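Local structure of dihydropyrimidine amidohydrolase (2FTW) at residues Glu146-Val149 / Gly153-Ser156; Ser166-Asp171 / Asn194-Phe199. The protein catalyses the reversible, zinc-dependent hydrolytic ring opening of dihydropyrimidines such as 5,6-dihydrouracil, the second step of reductive pyrimidine degradation. All blocks are in the same frame, centred on the assembly; numbering follows the deposited sequence.

Contact 1 of 2, residues Glu146-Val149 / Gly153-Ser156; sequences EILV and GVNS
L148 and V154 face each other through their CB atoms, 4.2 Å apart, where helix 139-151 ends and the chain turns back. The touching part of L148 is the root of its side chain. The branch beyond CB goes on to the neighbouring helix 109-121, with chi1 at -96°, well away from a staggered value. V154 brings CB and CG2 up to the carbonyl of L148, with its CB 3.8 Å from L148 O. CG1 of V154 lies opposite the backbone N, which leaves CG2 beside that N. The N points at the same oxygen: V154 N donates a weak hydrogen bond to L148 O, 3.4 Å long but fairly straight at 159°.

V149 meets the carbonyl end of residue V154. V154 O sits 3.2 Å from V149 CA, in a CA-H...O contact of 156°. The isopropyl group of V149 closes round the same oxygen, with CG2 of V149 at 3.5 Å from V154 O and CG1 only slightly farther. Thus V154 O has carbon neighbours here, while V154 N has a carbonyl. G153 makes the reversal with a positive phi, as glycines often do after the C-terminal end of a helix.

L109, L110 and Y113 of helix 109-121 pack on L148, and Y113 also reaches V154. V149 lies against F157 and P466. The chain then enters the barrel: S156 pairs through its backbone with V132 of strand 127-132, and N155 with I187, just before strand 188-190.

Contact 2 of 2, residues Ser166-Asp171 / Asn194-Phe199; sequences SFMVTD and NGDMVF
The carboxylate of D196 has the end of the M168 side chain over one of its faces, displaced toward OD1. M168 CE is the nearer atom, 3.7 Å from D196 OD1, with M168 SD at 4.0 Å. The two side chains cross at about a right angle. The thioether also rests on the helix backbone, with M168 SD 3.9 Å from G195 CA. M168 reaches this far because its chain is extended, with CG anti to the backbone N (chi1 -173°) and straight beyond. G195 has no side chain, so M168 SD can come up to its CA. D196 OD1 has a further partner in K164 NZ, a long and weak ion pair.

The amide of N194 is the second flat group. As N-cap of helix 195-207 its OD1 accepts from M197 N at 3.1 Å, with the donor tilted 29° from the carbonyl plane. Its ND2 binds E227 OE1 and also D171 OD2 of the second subunit. In the same chain, D171 OD1 forms a salt bridge with R231, and D171 OD2 receives the matching bond from N194 ND2 of the second subunit.

M168 lies near Y163, which by similarity binds substrate. T170 caps helix 171-184, which D171 begins. Helix 195-207 starts just after strand 188-190 and the zinc ligand H191. Helix 223-239 packs on D171, N194, M197 and V198.

Overall arrangement
Contact 1 comes first along the chain and is complete before contact 2 begins. Their centres are about 25 Å apart and their nearest atoms about 14 Å, so they do not touch. Both belong to the (beta-alpha)8-barrel. Contact 1 ends helix 139-151, and the chain then runs to K158, the carboxylated lysine that bridges the two zinc ions. Contact 2 joins the loop leading into helix 171-184 to the start of helix 195-207, with helix 171-184 and strand 188-190 between them along the chain. The loop from helix 139-151 to helix 171-184 therefore contributes to both. Contact 1 touches no other subunit, whereas residues of contact 2 take part in a subunit interface of the homotetramer.

Contact 1 of 2, residues Glu146-Val149 / Gly153-Ser156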
loop_
_atom_site.group_PDB
_atom_site.type_symbol
_atom_site.label_atom_id
_atom_site.label_comp_id
_atom_site.label_asym_id
_atom_site.label_seq_id
_atom_site.Cartn_x
_atom_site.Cartn_y
_atom_site.Cartn_z
ATOM N N GLU A 146 -4.502 -9.191 39.030
ATOM C CA GLU A 146 -5.714 -9.994 39.222
ATOM C C GLU A 146 -6.675 -9.347 40.229
ATOM O O GLU A 146 -7.885 -9.352 40.017
ATOM C CB GLU A 146 -5.346 -11.434 39.618
ATOM C CG GLU A 146 -6.508 -12.304 40.076
ATOM C CD GLU A 146 -6.152 -13.783 40.163
ATOM O OE1 GLU A 146 -5.134 -14.204 39.570
ATOM O OE2 GLU A 146 -6.900 -14.530 40.831
ATOM N N ILE A 147 -6.139 -8.765 41.298
ATOM C CA ILE A 147 -6.976 -8.127 42.304
ATOM C C ILE A 147 -7.611 -6.862 41.722
ATOM O O ILE A 147 -8.788 -6.594 41.927
ATOM C CB ILE A 147 -6.187 -7.805 43.596
ATOM C CG1 ILE A 147 -5.757 -9.099 44.293
ATOM C CG2 ILE A 147 -7.033 -6.971 44.562
ATOM C CD1 ILE A 147 -4.709 -8.903 45.406
ATOM N N LEU A 148 -6.819 -6.088 40.997
ATOM C CA LEU A 148 -7.316 -4.891 40.347
ATOM C C LEU A 148 -8.514 -5.221 39.446
ATOM O O LEU A 148 -9.557 -4.583 39.526
ATOM C CB LEU A 148 -6.208 -4.218 39.518
ATOM C CG LEU A 148 -5.351 -3.062 40.073
ATOM C CD1 LEU A 148 -5.990 -2.331 41.259
ATOM C CD2 LEU A 148 -3.954 -3.497 40.426
ATOM N N VAL A 149 -8.358 -6.235 38.605
ATOM C CA VAL A 149 -9.387 -6.591 37.638
ATOM C C VAL A 149 -10.629 -7.169 38.322
ATOM O O VAL A 149 -11.759 -6.849 37.936
ATOM C CB VAL A 149 -8.859 -7.593 36.585
ATOM C CG1 VAL A 149 -9.963 -8.029 35.663
ATOM C CG2 VAL A 149 -7.719 -6.973 35.768
ATOM N N GLY A 153 -12.310 -2.906 39.711
ATOM C CA GLY A 153 -12.975 -2.335 38.523
ATOM C C GLY A 153 -12.101 -1.862 37.371
ATOM O O GLY A 153 -12.480 -0.961 36.621
ATOM N N VAL A 154 -10.952 -2.499 37.203
ATOM C CA VAL A 154 -9.971 -2.141 36.174
ATOM C C VAL A 154 -9.990 -3.205 35.083
ATOM O O VAL A 154 -10.054 -4.388 35.384
ATOM C CB VAL A 154 -8.542 -2.074 36.802
ATOM C CG1 VAL A 154 -7.443 -1.875 35.738
ATOM C CG2 VAL A 154 -8.466 -0.947 37.844
ATOM N N ASN A 155 -9.938 -2.791 33.815
ATOM C CA ASN A 155 -9.817 -3.743 32.706
ATOM C C ASN A 155 -8.829 -3.274 31.644
ATOM O O ASN A 155 -8.941 -3.658 30.485
ATOM C CB ASN A 155 -11.206 -4.069 32.087
ATOM C CG ASN A 155 -11.841 -2.882 31.342
ATOM O OD1 ASN A 155 -11.213 -1.850 31.135
ATOM N ND2 ASN A 155 -13.097 -3.051 30.921
ATOM N N SER A 156 -7.869 -2.438 32.042
ATOM C CA SER A 156 -6.885 -1.914 31.119
ATOM C C SER A 156 -5.579 -1.616 31.838
ATOM O O SER A 156 -5.569 -0.971 32.885
ATOM C CB SER A 156 -7.404 -0.691 30.362
ATOM O OG SER A 156 -7.657 0.425 31.199
#

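Contact 2 of 2, residues Ser166-Asp171 / Asn194-Phe199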
loop_
_atom_site.group_PDB
_atom_site.type_symbol
_atom_site.label_atom_id
_atom_site.label_comp_id
_atom_site.label_asym_id
_atom_site.label_seq_id
_atom_site.Cartn_x
_atom_site.Cartn_y
_atom_site.Cartn_z
ATOM N N SER A 166 14.000 3.632 33.284
ATOM C CA SER A 166 12.879 3.782 34.228
ATOM C C SER A 166 11.732 2.808 33.926
ATOM O O SER A 166 11.796 1.667 34.372
ATOM C CB SER A 166 12.417 5.244 34.353
ATOM O OG SER A 166 11.649 5.672 33.244
ATOM N N PHE A 167 10.714 3.220 33.166
ATOM C CA PHE A 167 9.541 2.375 32.940
ATOM C C PHE A 167 9.693 1.352 31.817
ATOM O O PHE A 167 8.892 0.428 31.729
ATOM C CB PHE A 167 8.317 3.223 32.625
ATOM C CG PHE A 167 7.970 4.248 33.679
ATOM C CD1 PHE A 167 8.407 4.121 35.004
ATOM C CD2 PHE A 167 7.156 5.326 33.342
ATOM C CE1 PHE A 167 8.061 5.064 35.956
ATOM C CE2 PHE A 167 6.806 6.270 34.284
ATOM C CZ PHE A 167 7.261 6.133 35.604
ATOM N N MET A 168 10.696 1.517 30.955
ATOM C CA MET A 168 10.810 0.701 29.756
ATOM C C MET A 168 10.742 -0.789 30.077
ATOM O O MET A 168 11.330 -1.241 31.057
ATOM C CB MET A 168 12.114 1.010 29.026
ATOM C CG MET A 168 12.242 0.325 27.680
ATOM S SD MET A 168 13.700 0.846 26.746
ATOM C CE MET A 168 13.875 -0.560 25.664
ATOM N N VAL A 169 10.014 -1.536 29.250
ATOM C CA VAL A 169 9.994 -3.004 29.317
ATOM C C VAL A 169 10.609 -3.584 28.046
ATOM O O VAL A 169 10.620 -2.938 27.000
ATOM C CB VAL A 169 8.552 -3.610 29.551
ATOM C CG1 VAL A 169 8.083 -3.357 30.968
ATOM C CG2 VAL A 169 7.528 -3.065 28.550
ATOM N N THR A 170 11.152 -4.789 28.167
ATOM C CA THR A 170 11.762 -5.491 27.046
ATOM C C THR A 170 10.702 -6.312 26.307
ATOM O O THR A 170 9.559 -6.398 26.745
ATOM C CB THR A 170 12.887 -6.433 27.528
ATOM O OG1 THR A 170 12.334 -7.448 28.378
ATOM C CG2 THR A 170 13.958 -5.652 28.300
ATOM N N ASP A 171 11.095 -6.923 25.194
ATOM C CA ASP A 171 10.182 -7.746 24.414
ATOM C C ASP A 171 9.670 -8.942 25.208
ATOM O O ASP A 171 8.526 -9.366 25.050
ATOM C CB ASP A 171 10.852 -8.215 23.117
ATOM C CG ASP A 171 10.877 -7.135 22.049
ATOM O OD1 ASP A 171 10.342 -6.019 22.301
ATOM O OD2 ASP A 171 11.427 -7.413 20.950
ATOM N N ASN A 194 10.527 3.445 20.274
ATOM C CA ASN A 194 11.749 2.681 20.553
ATOM C C ASN A 194 12.615 3.406 21.598
ATOM O O ASN A 194 13.329 4.367 21.275
ATOM C CB ASN A 194 12.544 2.421 19.266
ATOM C CG ASN A 194 13.699 1.428 19.472
ATOM O OD1 ASN A 194 14.599 1.655 20.283
ATOM N ND2 ASN A 194 13.657 0.315 18.749
ATOM N N GLY A 195 12.559 2.931 22.841
ATOM C CA GLY A 195 13.259 3.568 23.974
ATOM C C GLY A 195 14.777 3.682 23.853
ATOM O O GLY A 195 15.354 4.716 24.190
ATOM N N ASP A 196 15.430 2.625 23.377
ATOM C CA ASP A 196 16.882 2.655 23.163
ATOM C C ASP A 196 17.320 3.718 22.168
ATOM O O ASP A 196 18.344 4.371 22.355
ATOM C CB ASP A 196 17.399 1.293 22.679
ATOM C CG ASP A 196 17.495 0.263 23.802
ATOM O OD1 ASP A 196 17.302 0.644 24.977
ATOM O OD2 ASP A 196 17.803 -0.923 23.504
ATOM N N MET A 197 16.551 3.878 21.102
ATOM C CA MET A 197 16.853 4.882 20.095
ATOM C C MET A 197 16.495 6.313 20.544
ATOM O O MET A 197 17.144 7.266 20.140
ATOM C CB MET A 197 16.134 4.524 18.797
ATOM C CG MET A 197 16.670 3.245 18.150
ATOM S SD MET A 197 18.385 3.468 17.587
ATOM C CE MET A 197 18.125 4.551 16.206
ATOM N N VAL A 198 15.459 6.455 21.363
ATOM C CA VAL A 198 15.074 7.763 21.934
ATOM C C VAL A 198 16.188 8.260 22.851
ATOM O O VAL A 198 16.484 9.456 22.904
ATOM C CB VAL A 198 13.749 7.644 22.747
ATOM C CG1 VAL A 198 13.537 8.846 23.707
ATOM C CG2 VAL A 198 12.561 7.492 21.806
ATOM N N PHE A 199 16.791 7.314 23.576
ATOM C CA PHE A 199 17.910 7.585 24.490
ATOM C C PHE A 199 19.195 7.969 23.738
ATOM O O PHE A 199 19.903 8.912 24.123
ATOM C CB PHE A 199 18.128 6.349 25.356
ATOM C CG PHE A 199 19.310 6.425 26.264
ATOM C CD1 PHE A 199 20.567 5.988 25.832
ATOM C CD2 PHE A 199 19.167 6.869 27.574
ATOM C CE1 PHE A 199 21.660 6.030 26.678
ATOM C CE2 PHE A 199 20.263 6.915 28.435
ATOM C CZ PHE A 199 21.516 6.494 27.984
#